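Local coordinates for protein ochratoxinase (PDB 4C65) that hydrolyses ochratoxin A to ochratoxin alpha and L-phenylalanine as a zinc-dependent carboxypeptidase of the amidohydrolase superfamily that prefers aromatic C-terminal residues, at residues 19-24 with 357-362; 230-235 with 258-263; 250-255 with 267-272; 286-291 with 347-352. All coordinates share one frame; numbering follows the deposited sequence.

Interaction 1 of 4, residues 19-24 with 357-362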
loop_
_atom_site.group_PDB
_atom_site.type_symbol
_atom_site.label_atom_id
_atom_site.label_comp_id
_atom_site.label_asym_id
_atom_site.label_seq_id
_atom_site.Cartn_x
_atom_site.Cartn_y
_atom_site.Cartn_z
ATOM N N ASP A 19 23.866 46.629 -19.143
ATOM C CA ASP A 19 24.959 46.242 -20.024
ATOM C C ASP A 19 25.295 47.426 -20.908
ATOM O O ASP A 19 24.661 47.637 -21.918
ATOM C CB ASP A 19 24.555 45.041 -20.884
ATOM C CG ASP A 19 25.700 44.514 -21.745
ATOM O OD1 ASP A 19 26.842 45.004 -21.670
ATOM O OD2 ASP A 19 25.472 43.563 -22.503
ATOM N N GLY A 20 26.278 48.221 -20.530
ATOM C CA GLY A 20 26.613 49.397 -21.321
ATOM C C GLY A 20 27.036 50.500 -20.401
ATOM O O GLY A 20 26.912 50.369 -19.183
ATOM N N GLU A 21 27.584 51.565 -20.977
ATOM C CA GLU A 21 28.083 52.676 -20.186
ATOM C C GLU A 21 26.918 53.432 -19.554
ATOM O O GLU A 21 25.929 53.689 -20.215
ATOM C CB GLU A 21 28.975 53.619 -21.032
ATOM C CG GLU A 21 30.411 53.128 -21.257
ATOM C CD GLU A 21 31.180 52.783 -19.966
ATOM O OE1 GLU A 21 31.566 53.709 -19.219
ATOM O OE2 GLU A 21 31.366 51.585 -19.652
ATOM N N PRO A 22 27.038 53.768 -18.269
ATOM C CA PRO A 22 26.055 54.617 -17.641
ATOM C C PRO A 22 25.887 55.962 -18.356
ATOM O O PRO A 22 26.820 56.465 -18.948
ATOM C CB PRO A 22 26.592 54.838 -16.220
ATOM C CG PRO A 22 27.902 54.167 -16.131
ATOM C CD PRO A 22 28.090 53.336 -17.342
ATOM N N LEU A 23 24.682 56.515 -18.262
ATOM C CA LEU A 23 24.311 57.795 -18.882
ATOM C C LEU A 23 24.035 58.812 -17.819
ATOM O O LEU A 23 23.263 58.544 -16.905
ATOM C CB LEU A 23 22.989 57.718 -19.639
ATOM C CG LEU A 23 22.982 57.594 -21.181
ATOM C CD1 LEU A 23 21.714 57.030 -21.816
ATOM C CD2 LEU A 23 23.323 58.957 -21.808
ATOM N N ARG A 24 24.598 59.998 -17.973
ATOM C CA ARG A 24 24.286 61.086 -17.073
ATOM C C ARG A 24 23.088 61.881 -17.560
ATOM O O ARG A 24 22.885 62.042 -18.761
ATOM C CB ARG A 24 25.503 61.963 -16.856
ATOM C CG ARG A 24 26.387 61.413 -15.773
ATOM C CD ARG A 24 27.782 61.957 -15.848
ATOM N NE ARG A 24 28.733 61.157 -15.089
ATOM C CZ ARG A 24 30.055 61.364 -15.133
ATOM N NH1 ARG A 24 30.553 62.343 -15.889
ATOM N NH2 ARG A 24 30.874 60.599 -14.421
ATOM N N THR A 357 34.649 44.831 -11.657
ATOM C CA THR A 357 34.354 46.243 -11.416
ATOM C C THR A 357 32.936 46.306 -10.875
ATOM O O THR A 357 32.147 45.391 -11.102
ATOM C CB THR A 357 34.433 47.098 -12.702
ATOM O OG1 THR A 357 33.520 46.576 -13.672
ATOM C CG2 THR A 357 35.844 47.099 -13.286
ATOM N N PRO A 358 32.616 47.358 -10.125
ATOM C CA PRO A 358 31.231 47.502 -9.722
ATOM C C PRO A 358 30.261 47.419 -10.906
ATOM O O PRO A 358 29.193 46.836 -10.782
ATOM C CB PRO A 358 31.209 48.882 -9.067
ATOM C CG PRO A 358 32.587 49.048 -8.507
ATOM C CD PRO A 358 33.492 48.361 -9.487
ATOM N N LEU A 359 30.644 48.000 -12.041
ATOM C CA LEU A 359 29.794 47.971 -13.233
ATOM C C LEU A 359 29.604 46.540 -13.766
ATOM O O LEU A 359 28.500 46.164 -14.178
ATOM C CB LEU A 359 30.365 48.874 -14.324
ATOM C CG LEU A 359 29.466 49.181 -15.520
ATOM C CD1 LEU A 359 28.207 49.911 -15.093
ATOM C CD2 LEU A 359 30.251 50.014 -16.500
ATOM N N GLU A 360 30.670 45.741 -13.740
ATOM C CA GLU A 360 30.569 44.323 -14.133
ATOM C C GLU A 360 29.727 43.519 -13.157
ATOM O O GLU A 360 28.954 42.648 -13.566
ATOM C CB GLU A 360 31.947 43.701 -14.246
ATOM C CG GLU A 360 32.714 44.127 -15.492
ATOM C CD GLU A 360 34.213 43.846 -15.379
ATOM O OE1 GLU A 360 34.703 43.373 -14.338
ATOM O OE2 GLU A 360 34.946 44.140 -16.335
ATOM N N ALA A 361 29.868 43.820 -11.870
ATOM C CA ALA A 361 29.081 43.161 -10.837
ATOM C C ALA A 361 27.596 43.395 -11.055
ATOM O O ALA A 361 26.788 42.465 -10.969
ATOM C CB ALA A 361 29.489 43.651 -9.461
ATOM N N ILE A 362 27.251 44.631 -11.360
ATOM C CA ILE A 362 25.866 44.985 -11.647
ATOM C C ILE A 362 25.344 44.278 -12.887
ATOM O O ILE A 362 24.210 43.823 -12.899
ATOM C CB ILE A 362 25.693 46.512 -11.749
ATOM C CG1 ILE A 362 25.765 47.115 -10.331
ATOM C CG2 ILE A 362 24.369 46.880 -12.417
ATOM C CD1 ILE A 362 25.816 48.624 -10.285
#
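Leu359 reaches from the first turn of helix 358-365 to the ring of Pro22, and this is the more enclosed, apolar side of a small surface contact. Both of its methyl carbons, CD1 and CD2, stand 4.1 Å from Pro22 CD, so the fork of the leucine straddles one corner of the ring. With CG turned away from its own backbone N (chi1 -168°), Leu359 extends out from the helix, and Leu399 touches both it and Pro22 to complete a little apolar cluster. Gly20 adds a backbone edge, its carbonyl O lying 4.3 Å from Leu359 CD2.

The other side faces solvent. Glu21, an exposed residue, starts off facing away from the helix, but its chain folds at chi2 (-54°) and brings OE2 back to 3.7 Å from Leu359 CD2, crossing the leucine at about a right angle. The helix start is held separately by a capping box: Glu360 N donates to Thr357 OG1 at 3.0 Å, while Thr357 N donates to Glu360 OE1 at 3.1 Å.

In the fold, the loop between strands 7-15 and 26-31, probably of the smaller beta-sandwich domain, here meets a helix of the barrel domain. Around Leu359 the chemistry is van der Waals contact alone, which implies a modest, non-directional hold; the salt bridge beside it, from Asp19 OD1 to Lys363 of the same helix, supplies the directional part.

Interaction 2 of 4, residues 230-235 with 258-263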
loop_
_atom_site.group_PDB
_atom_site.type_symbol
_atom_site.label_atom_id
_atom_site.label_comp_id
_atom_site.label_asym_id
_atom_site.label_seq_id
_atom_site.Cartn_x
_atom_site.Cartn_y
_atom_site.Cartn_z
ATOM N N VAL A 230 19.306 12.612 -20.194
ATOM C CA VAL A 230 17.852 12.520 -20.219
ATOM C C VAL A 230 17.210 13.708 -19.498
ATOM O O VAL A 230 16.332 14.360 -20.038
ATOM C CB VAL A 230 17.370 11.171 -19.640
ATOM C CG1 VAL A 230 15.891 11.184 -19.319
ATOM C CG2 VAL A 230 17.690 10.064 -20.623
ATOM N N ILE A 231 17.700 14.033 -18.313
ATOM C CA ILE A 231 17.232 15.214 -17.626
ATOM C C ILE A 231 17.322 16.476 -18.496
ATOM O O ILE A 231 16.354 17.247 -18.587
ATOM C CB ILE A 231 17.977 15.440 -16.304
ATOM C CG1 ILE A 231 17.530 14.380 -15.296
ATOM C CG2 ILE A 231 17.659 16.816 -15.741
ATOM C CD1 ILE A 231 18.453 14.241 -14.113
ATOM N N VAL A 232 18.468 16.705 -19.120
ATOM C CA VAL A 232 18.649 17.868 -20.005
ATOM C C VAL A 232 17.669 17.834 -21.186
ATOM O O VAL A 232 17.082 18.855 -21.535
ATOM C CB VAL A 232 20.121 17.994 -20.477
ATOM C CG1 VAL A 232 20.255 19.001 -21.621
ATOM C CG2 VAL A 232 20.998 18.406 -19.309
ATOM N N GLU A 233 17.491 16.661 -21.788
ATOM C CA GLU A 233 16.569 16.480 -22.915
ATOM C C GLU A 233 15.121 16.741 -22.505
ATOM O O GLU A 233 14.352 17.347 -23.247
ATOM C CB GLU A 233 16.699 15.077 -23.495
ATOM C CG GLU A 233 17.977 14.872 -24.277
ATOM C CD GLU A 233 18.280 13.396 -24.536
ATOM O OE1 GLU A 233 17.596 12.530 -23.925
ATOM O OE2 GLU A 233 19.194 13.108 -25.348
ATOM N N GLU A 234 14.744 16.233 -21.338
ATOM C CA GLU A 234 13.403 16.464 -20.811
ATOM C C GLU A 234 13.168 17.949 -20.600
ATOM O O GLU A 234 12.139 18.454 -21.006
ATOM C CB GLU A 234 13.190 15.721 -19.501
ATOM C CG GLU A 234 12.991 14.229 -19.671
ATOM C CD GLU A 234 11.767 13.892 -20.465
ATOM O OE1 GLU A 234 10.750 14.586 -20.273
ATOM O OE2 GLU A 234 11.818 12.931 -21.265
ATOM N N ALA A 235 14.109 18.640 -19.968
ATOM C CA ALA A 235 13.967 20.083 -19.751
ATOM C C ALA A 235 13.853 20.834 -21.076
ATOM O O ALA A 235 12.946 21.629 -21.260
ATOM C CB ALA A 235 15.135 20.615 -18.964
ATOM N N ALA A 258 26.579 16.668 -20.493
ATOM C CA ALA A 258 25.146 16.351 -20.556
ATOM C C ALA A 258 24.305 17.446 -21.207
ATOM O O ALA A 258 23.243 17.154 -21.750
ATOM C CB ALA A 258 24.610 16.076 -19.170
ATOM N N GLY A 259 24.780 18.696 -21.155
ATOM C CA GLY A 259 24.103 19.809 -21.792
ATOM C C GLY A 259 23.545 20.846 -20.840
ATOM O O GLY A 259 22.761 21.693 -21.254
ATOM N N CYS A 260 23.937 20.788 -19.568
ATOM C CA CYS A 260 23.518 21.793 -18.594
ATOM C C CYS A 260 24.035 23.166 -19.027
ATOM O O CYS A 260 25.106 23.256 -19.587
ATOM C CB CYS A 260 24.043 21.453 -17.201
ATOM S SG CYS A 260 23.419 19.906 -16.540
ATOM N N LYS A 261 23.237 24.203 -18.790
ATOM C CA LYS A 261 23.530 25.530 -19.289
ATOM C C LYS A 261 23.807 26.512 -18.190
ATOM O O LYS A 261 24.128 27.646 -18.443
ATOM C CB LYS A 261 22.410 26.019 -20.191
ATOM C CG LYS A 261 22.317 25.246 -21.492
ATOM C CD LYS A 261 23.560 25.408 -22.366
ATOM C CE LYS A 261 23.226 26.061 -23.688
ATOM N NZ LYS A 261 23.874 27.401 -23.866
ATOM N N SER A 262 23.712 26.064 -16.949
ATOM C CA SER A 262 24.038 26.902 -15.811
ATOM C C SER A 262 24.704 26.034 -14.758
ATOM O O SER A 262 24.262 24.925 -14.495
ATOM C CB SER A 262 22.750 27.552 -15.286
ATOM O OG SER A 262 22.974 28.299 -14.097
ATOM N N LEU A 263 25.793 26.503 -14.182
ATOM C CA LEU A 263 26.479 25.737 -13.158
ATOM C C LEU A 263 26.575 26.562 -11.912
ATOM O O LEU A 263 26.889 27.767 -11.980
ATOM C CB LEU A 263 27.882 25.347 -13.614
ATOM C CG LEU A 263 27.939 24.538 -14.891
ATOM C CD1 LEU A 263 29.395 24.328 -15.285
ATOM C CD2 LEU A 263 27.218 23.212 -14.752
#
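Ala258 O is wrapped by the branched side chain of Val232: CB, CG1 and CG2 of the valine each come to 3.5 Å from this one oxygen. The contact belongs to the TIM barrel, where helix 225-237 packs beside the C-terminal end of the next helix, 249-258, and the turn that follows it into strand 262-263.

That turn is a Schellman motif. Gly259 takes positive phi (114°), which ends the helix and lets two backbone bonds run back into its last turn; one of them is probably Cys260 N to Ala255 O at 3.1 Å. The reversal brings Ala258 O, Gly259 O and Cys260 N up to the valine. The torsion of Val232 (chi1 168°, CG1 anti to the backbone N) turns CG1 to Gly259 O, at 3.7 Å, and CG2 to the amide Cys260 N. The CA atoms of Val232 and Gly259 are 6.1 Å apart, a close approach that a side-chain-free residue allows.

Behind the turn, Cys260 leans on Val242 and Ala255, while on the far side of helix 225-237, Glu234 holds Arg189 and Arg193 of helix 185-198 by salt bridges. Apolar touches finish the contact on the CG2 branch of Val232, which lies 4.3 Å from Ala258 CB and 4.0 Å from Cys260 SG.

Interaction 3 of 4, residues 250-255 with 267-272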
loop_
_atom_site.group_PDB
_atom_site.type_symbol
_atom_site.label_atom_id
_atom_site.label_comp_id
_atom_site.label_asym_id
_atom_site.label_seq_id
_atom_site.Cartn_x
_atom_site.Cartn_y
_atom_site.Cartn_z
ATOM N N ALA A 250 35.031 16.418 -11.803
ATOM C CA ALA A 250 34.253 15.265 -12.331
ATOM C C ALA A 250 32.785 15.660 -12.572
ATOM O O ALA A 250 32.228 15.396 -13.643
ATOM C CB ALA A 250 34.328 14.076 -11.388
ATOM N N GLY A 251 32.172 16.276 -11.567
ATOM C CA GLY A 251 30.789 16.714 -11.663
ATOM C C GLY A 251 30.589 17.855 -12.647
ATOM O O GLY A 251 29.632 17.835 -13.435
ATOM N N ILE A 252 31.498 18.831 -12.622
ATOM C CA ILE A 252 31.476 19.941 -13.576
ATOM C C ILE A 252 31.473 19.426 -15.006
ATOM O O ILE A 252 30.642 19.812 -15.803
ATOM C CB ILE A 252 32.674 20.891 -13.404
ATOM C CG1 ILE A 252 32.637 21.564 -12.030
ATOM C CG2 ILE A 252 32.665 21.954 -14.481
ATOM C CD1 ILE A 252 33.885 22.378 -11.695
ATOM N N MET A 253 32.407 18.540 -15.320
ATOM C CA MET A 253 32.541 18.024 -16.683
ATOM C C MET A 253 31.347 17.163 -17.092
ATOM O O MET A 253 30.900 17.232 -18.229
ATOM C CB MET A 253 33.842 17.237 -16.843
ATOM C CG MET A 253 35.096 18.083 -16.639
ATOM S SD MET A 253 35.266 19.376 -17.882
ATOM C CE MET A 253 35.916 18.370 -19.210
ATOM N N ALA A 254 30.827 16.370 -16.178
ATOM C CA ALA A 254 29.678 15.552 -16.515
ATOM C C ALA A 254 28.461 16.440 -16.804
ATOM O O ALA A 254 27.676 16.148 -17.713
ATOM C CB ALA A 254 29.374 14.558 -15.403
ATOM N N ALA A 255 28.314 17.525 -16.049
ATOM C CA ALA A 255 27.181 18.434 -16.238
ATOM C C ALA A 255 27.304 19.127 -17.588
ATOM O O ALA A 255 26.323 19.298 -18.290
ATOM C CB ALA A 255 27.114 19.443 -15.121
ATOM N N SER A 267 33.262 25.072 -7.926
ATOM C CA SER A 267 34.450 25.276 -7.097
ATOM C C SER A 267 35.792 24.828 -7.687
ATOM O O SER A 267 36.831 25.361 -7.299
ATOM C CB SER A 267 34.246 24.598 -5.735
ATOM O OG SER A 267 33.061 25.076 -5.135
ATOM N N TYR A 268 35.798 23.839 -8.577
ATOM C CA TYR A 268 37.064 23.350 -9.144
ATOM C C TYR A 268 37.163 23.627 -10.642
ATOM O O TYR A 268 37.810 22.892 -11.383
ATOM C CB TYR A 268 37.265 21.846 -8.808
ATOM C CG TYR A 268 37.595 21.631 -7.363
ATOM C CD1 TYR A 268 38.918 21.669 -6.914
ATOM C CD2 TYR A 268 36.596 21.447 -6.436
ATOM C CE1 TYR A 268 39.222 21.506 -5.573
ATOM C CE2 TYR A 268 36.889 21.302 -5.095
ATOM C CZ TYR A 268 38.201 21.331 -4.673
ATOM O OH TYR A 268 38.461 21.175 -3.342
ATOM N N ALA A 269 36.492 24.683 -11.083
ATOM C CA ALA A 269 36.637 25.144 -12.454
ATOM C C ALA A 269 38.066 25.579 -12.678
ATOM O O ALA A 269 38.620 26.326 -11.886
ATOM C CB ALA A 269 35.700 26.291 -12.734
ATOM N N ASP A 270 38.666 25.093 -13.752
ATOM C CA ASP A 270 40.023 25.464 -14.120
ATOM C C ASP A 270 39.984 25.950 -15.552
ATOM O O ASP A 270 38.896 26.145 -16.099
ATOM C CB ASP A 270 40.958 24.270 -13.979
ATOM C CG ASP A 270 40.514 23.078 -14.794
ATOM O OD1 ASP A 270 39.543 23.173 -15.569
ATOM O OD2 ASP A 270 41.159 22.010 -14.652
ATOM N N GLU A 271 41.152 26.148 -16.165
ATOM C CA GLU A 271 41.214 26.685 -17.515
ATOM C C GLU A 271 40.349 25.905 -18.497
ATOM O O GLU A 271 39.620 26.504 -19.274
ATOM C CB GLU A 271 42.646 26.792 -18.012
ATOM C CG GLU A 271 42.691 27.566 -19.314
ATOM C CD GLU A 271 44.067 27.735 -19.950
ATOM O OE1 GLU A 271 45.141 27.568 -19.315
ATOM O OE2 GLU A 271 44.090 28.051 -21.166
ATOM N N GLU A 272 40.420 24.582 -18.456
ATOM C CA GLU A 272 39.633 23.746 -19.350
ATOM C C GLU A 272 38.126 24.011 -19.222
ATOM O O GLU A 272 37.433 24.130 -20.230
ATOM C CB GLU A 272 39.935 22.265 -19.090
ATOM C CG GLU A 272 39.005 21.308 -19.824
ATOM C CD GLU A 272 39.421 19.852 -19.722
ATOM O OE1 GLU A 272 40.266 19.511 -18.860
ATOM O OE2 GLU A 272 38.885 19.046 -20.502
#
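Ile252 and Met253, neighbours on helix 249-258, point two different kinds of side chain at residues 267-272. Ile252 comes end-on. Its CG1 branch is extended (chi2 172°) and sets CD1 against the peptide group joining Tyr268 to Ala269, 3.5 Å from Ala269 N and 3.7 Å from Tyr268 C. Tyr268 CB and Ala269 CB are farther off, 4.5 Å and 4.4 Å from Ile252 CD1, and the tyrosine ring leads away from the contact.

Met253 meets its partner crosswise. Its chain bends at both chi2 (-64°) and chi3 (-79°), while Glu272 stretches out straight beyond CG, and the two cross at about a right angle. Met253 CE is thereby brought to 3.3 Å from Glu272 OE2 and 3.8 Å from Glu272 CD, a methyl lying against a carboxylate. The other oxygen, Glu272 OE1, forms a salt bridge with Lys249, which also pairs with Asp270 OD2; the lysine thus ties the start of helix 271-280 to that of helix 249-258 and probably offsets the negative charge beside the methionine.

Asp270 is the N-cap of helix 271-280, its OD1 accepting from Val273 N. Around this TIM-barrel junction, Ile252 also rests on Val246 of strand 242-246 and on Val273, Met253 packs on Leu276, and the 268-269 turn is backed by Ser316 and Ala320 of helix 304-327.

Interaction 4 of 4, residues 286-291 with 347-352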
loop_
_atom_site.group_PDB
_atom_site.type_symbol
_atom_site.label_atom_id
_atom_site.label_comp_id
_atom_site.label_asym_id
_atom_site.label_seq_id
_atom_site.Cartn_x
_atom_site.Cartn_y
_atom_site.Cartn_z
ATOM N N ALA A 286 28.623 31.654 -8.994
ATOM C CA ALA A 286 29.616 31.255 -7.992
ATOM C C ALA A 286 29.041 30.948 -6.595
ATOM O O ALA A 286 29.518 30.048 -5.926
ATOM C CB ALA A 286 30.704 32.322 -7.901
ATOM N N THR A 287 28.009 31.688 -6.193
ATOM C CA THR A 287 27.483 31.680 -4.811
ATOM C C THR A 287 28.587 31.795 -3.771
ATOM O O THR A 287 28.708 30.971 -2.879
ATOM C CB THR A 287 26.566 30.467 -4.512
ATOM O OG1 THR A 287 27.327 29.265 -4.477
ATOM C CG2 THR A 287 25.487 30.316 -5.572
ATOM N N ARG A 288 29.385 32.852 -3.882
ATOM C CA ARG A 288 30.525 33.040 -2.999
ATOM C C ARG A 288 30.072 33.308 -1.581
ATOM O O ARG A 288 30.806 33.013 -0.643
ATOM C CB ARG A 288 31.440 34.171 -3.510
ATOM C CG ARG A 288 32.706 34.418 -2.683
ATOM C CD ARG A 288 33.645 33.227 -2.662
ATOM N NE ARG A 288 34.736 33.419 -1.723
ATOM C CZ ARG A 288 35.753 32.563 -1.556
ATOM N NH1 ARG A 288 35.813 31.426 -2.244
ATOM N NH2 ARG A 288 36.705 32.834 -0.687
ATOM N N SER A 289 28.860 33.839 -1.418
ATOM C CA SER A 289 28.306 34.113 -0.076
ATOM C C SER A 289 28.340 32.888 0.827
ATOM O O SER A 289 28.718 32.970 1.990
ATOM C CB SER A 289 26.869 34.617 -0.158
ATOM O OG SER A 289 26.825 35.970 -0.567
ATOM N N VAL A 290 27.948 31.751 0.289
ATOM C CA VAL A 290 27.882 30.548 1.059
ATOM C C VAL A 290 29.256 30.101 1.565
ATOM O O VAL A 290 29.402 29.626 2.701
ATOM C CB VAL A 290 27.127 29.505 0.214
ATOM C CG1 VAL A 290 27.959 28.304 -0.213
ATOM C CG2 VAL A 290 25.837 29.075 0.886
ATOM N N ILE A 291 30.271 30.262 0.731
ATOM C CA ILE A 291 31.653 29.985 1.141
ATOM C C ILE A 291 32.088 30.952 2.233
ATOM O O ILE A 291 32.756 30.554 3.188
ATOM C CB ILE A 291 32.649 30.057 -0.039
ATOM C CG1 ILE A 291 32.702 28.734 -0.803
ATOM C CG2 ILE A 291 34.087 30.102 0.451
ATOM C CD1 ILE A 291 31.671 28.298 -1.790
ATOM N N LEU A 347 27.075 40.918 -4.439
ATOM C CA LEU A 347 27.647 41.966 -5.289
ATOM C C LEU A 347 28.992 42.414 -4.721
ATOM O O LEU A 347 29.951 42.591 -5.467
ATOM C CB LEU A 347 26.691 43.155 -5.425
ATOM C CG LEU A 347 25.489 42.917 -6.339
ATOM C CD1 LEU A 347 24.288 43.663 -5.815
ATOM C CD2 LEU A 347 25.765 43.329 -7.769
ATOM N N GLN A 348 29.039 42.599 -3.412
ATOM C CA GLN A 348 30.273 42.926 -2.727
ATOM C C GLN A 348 31.367 41.893 -3.020
ATOM O O GLN A 348 32.482 42.248 -3.358
ATOM C CB GLN A 348 30.025 43.002 -1.233
ATOM C CG GLN A 348 31.288 43.192 -0.441
ATOM C CD GLN A 348 31.038 43.423 1.033
ATOM O OE1 GLN A 348 30.018 43.971 1.449
ATOM N NE2 GLN A 348 32.031 43.086 1.833
ATOM N N PHE A 349 31.010 40.613 -2.959
ATOM C CA PHE A 349 31.981 39.571 -3.189
ATOM C C PHE A 349 32.391 39.477 -4.636
ATOM O O PHE A 349 33.536 39.159 -4.914
ATOM C CB PHE A 349 31.481 38.213 -2.672
ATOM C CG PHE A 349 31.198 38.191 -1.188
ATOM C CD1 PHE A 349 32.082 38.757 -0.290
ATOM C CD2 PHE A 349 30.049 37.569 -0.697
ATOM C CE1 PHE A 349 31.825 38.722 1.065
ATOM C CE2 PHE A 349 29.780 37.543 0.658
ATOM C CZ PHE A 349 30.672 38.116 1.538
ATOM N N ALA A 350 31.479 39.766 -5.557
ATOM C CA ALA A 350 31.832 39.831 -6.972
ATOM C C ALA A 350 32.974 40.827 -7.220
ATOM O O ALA A 350 33.900 40.557 -7.997
ATOM C CB ALA A 350 30.627 40.210 -7.790
ATOM N N VAL A 351 32.925 41.963 -6.523
ATOM C CA VAL A 351 33.959 42.974 -6.636
ATOM C C VAL A 351 35.189 42.591 -5.818
ATOM O O VAL A 351 36.283 42.466 -6.357
ATOM C CB VAL A 351 33.439 44.371 -6.191
ATOM C CG1 VAL A 351 34.559 45.404 -6.167
ATOM C CG2 VAL A 351 32.302 44.825 -7.100
ATOM N N GLU A 352 34.996 42.379 -4.525
ATOM C CA GLU A 352 36.118 42.253 -3.583
ATOM C C GLU A 352 36.807 40.890 -3.546
ATOM O O GLU A 352 37.935 40.797 -3.111
ATOM C CB GLU A 352 35.659 42.630 -2.174
ATOM C CG GLU A 352 35.217 44.085 -2.077
ATOM C CD GLU A 352 34.757 44.500 -0.693
ATOM O OE1 GLU A 352 34.893 43.711 0.262
ATOM O OE2 GLU A 352 34.263 45.645 -0.555
#
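Phe349 carries its ring carbon CG anti to its carbonyl carbon (chi1 -60°), while Arg288 swings CG away from its backbone N (chi1 -178°), and these torsions bring Phe349 CB together with the start of the arginine chain. Phe349 CB lies 4.0 Å from Arg288 CG and 4.1 Å from Arg288 CB. The two side chains cross at about a right angle. Ser289 comes at the rim of the ring instead, its OG in the ring plane and 3.6 Å from both Phe349 CD2 and Phe349 CE2. That hydroxyl is hydrogen-bonded to Glu346 OE1, and Glu346 OE2 bonds to Arg288 N, so one carboxylate grips the first turn of helix 288-297. The contact thus joins two helices of the TIM barrel: helix 344-354 and helix 288-297, the latter following strand 283-285. The side chain of Ser289 is about 6 Å from that of the active-site Asp336. Beyond the contact, the guanidinium group of Arg288 is turned 78° from the phenylalanine ring. Its NE forms a salt bridge with Glu292, NH1 bonds to Ala314 O and His317 ND1, and Ile291 CG2 lies 3.4 Å above the guanidinium plane, offset toward its rim.

Interactions 2 and 3 share a stretch of the barrel: their segments alternate along the chain, their centres are 15 Å apart, and Leu263 CD2 packs at 3.8 Å from Ala255 CB. Interactions 1 and 4 form a second touching pair, centres 18 Å apart, where successive helices 344-354 and 358-365 meet and Ala361 CB lies 3.9 Å from Val351 CG2. The two pairs do not touch, although interaction 4 comes within about 5 Å, nearest atoms, of both interactions 2 and 3. Interactions 2, 3 and 4 lie in the outer surroundings of the zinc site: side chain to side chain, Ile252 is about 8 Å from His265, Cys260 about 9 Å from Lys204, and Arg288 about 9 Å from His265. Interaction 1 lies away from it.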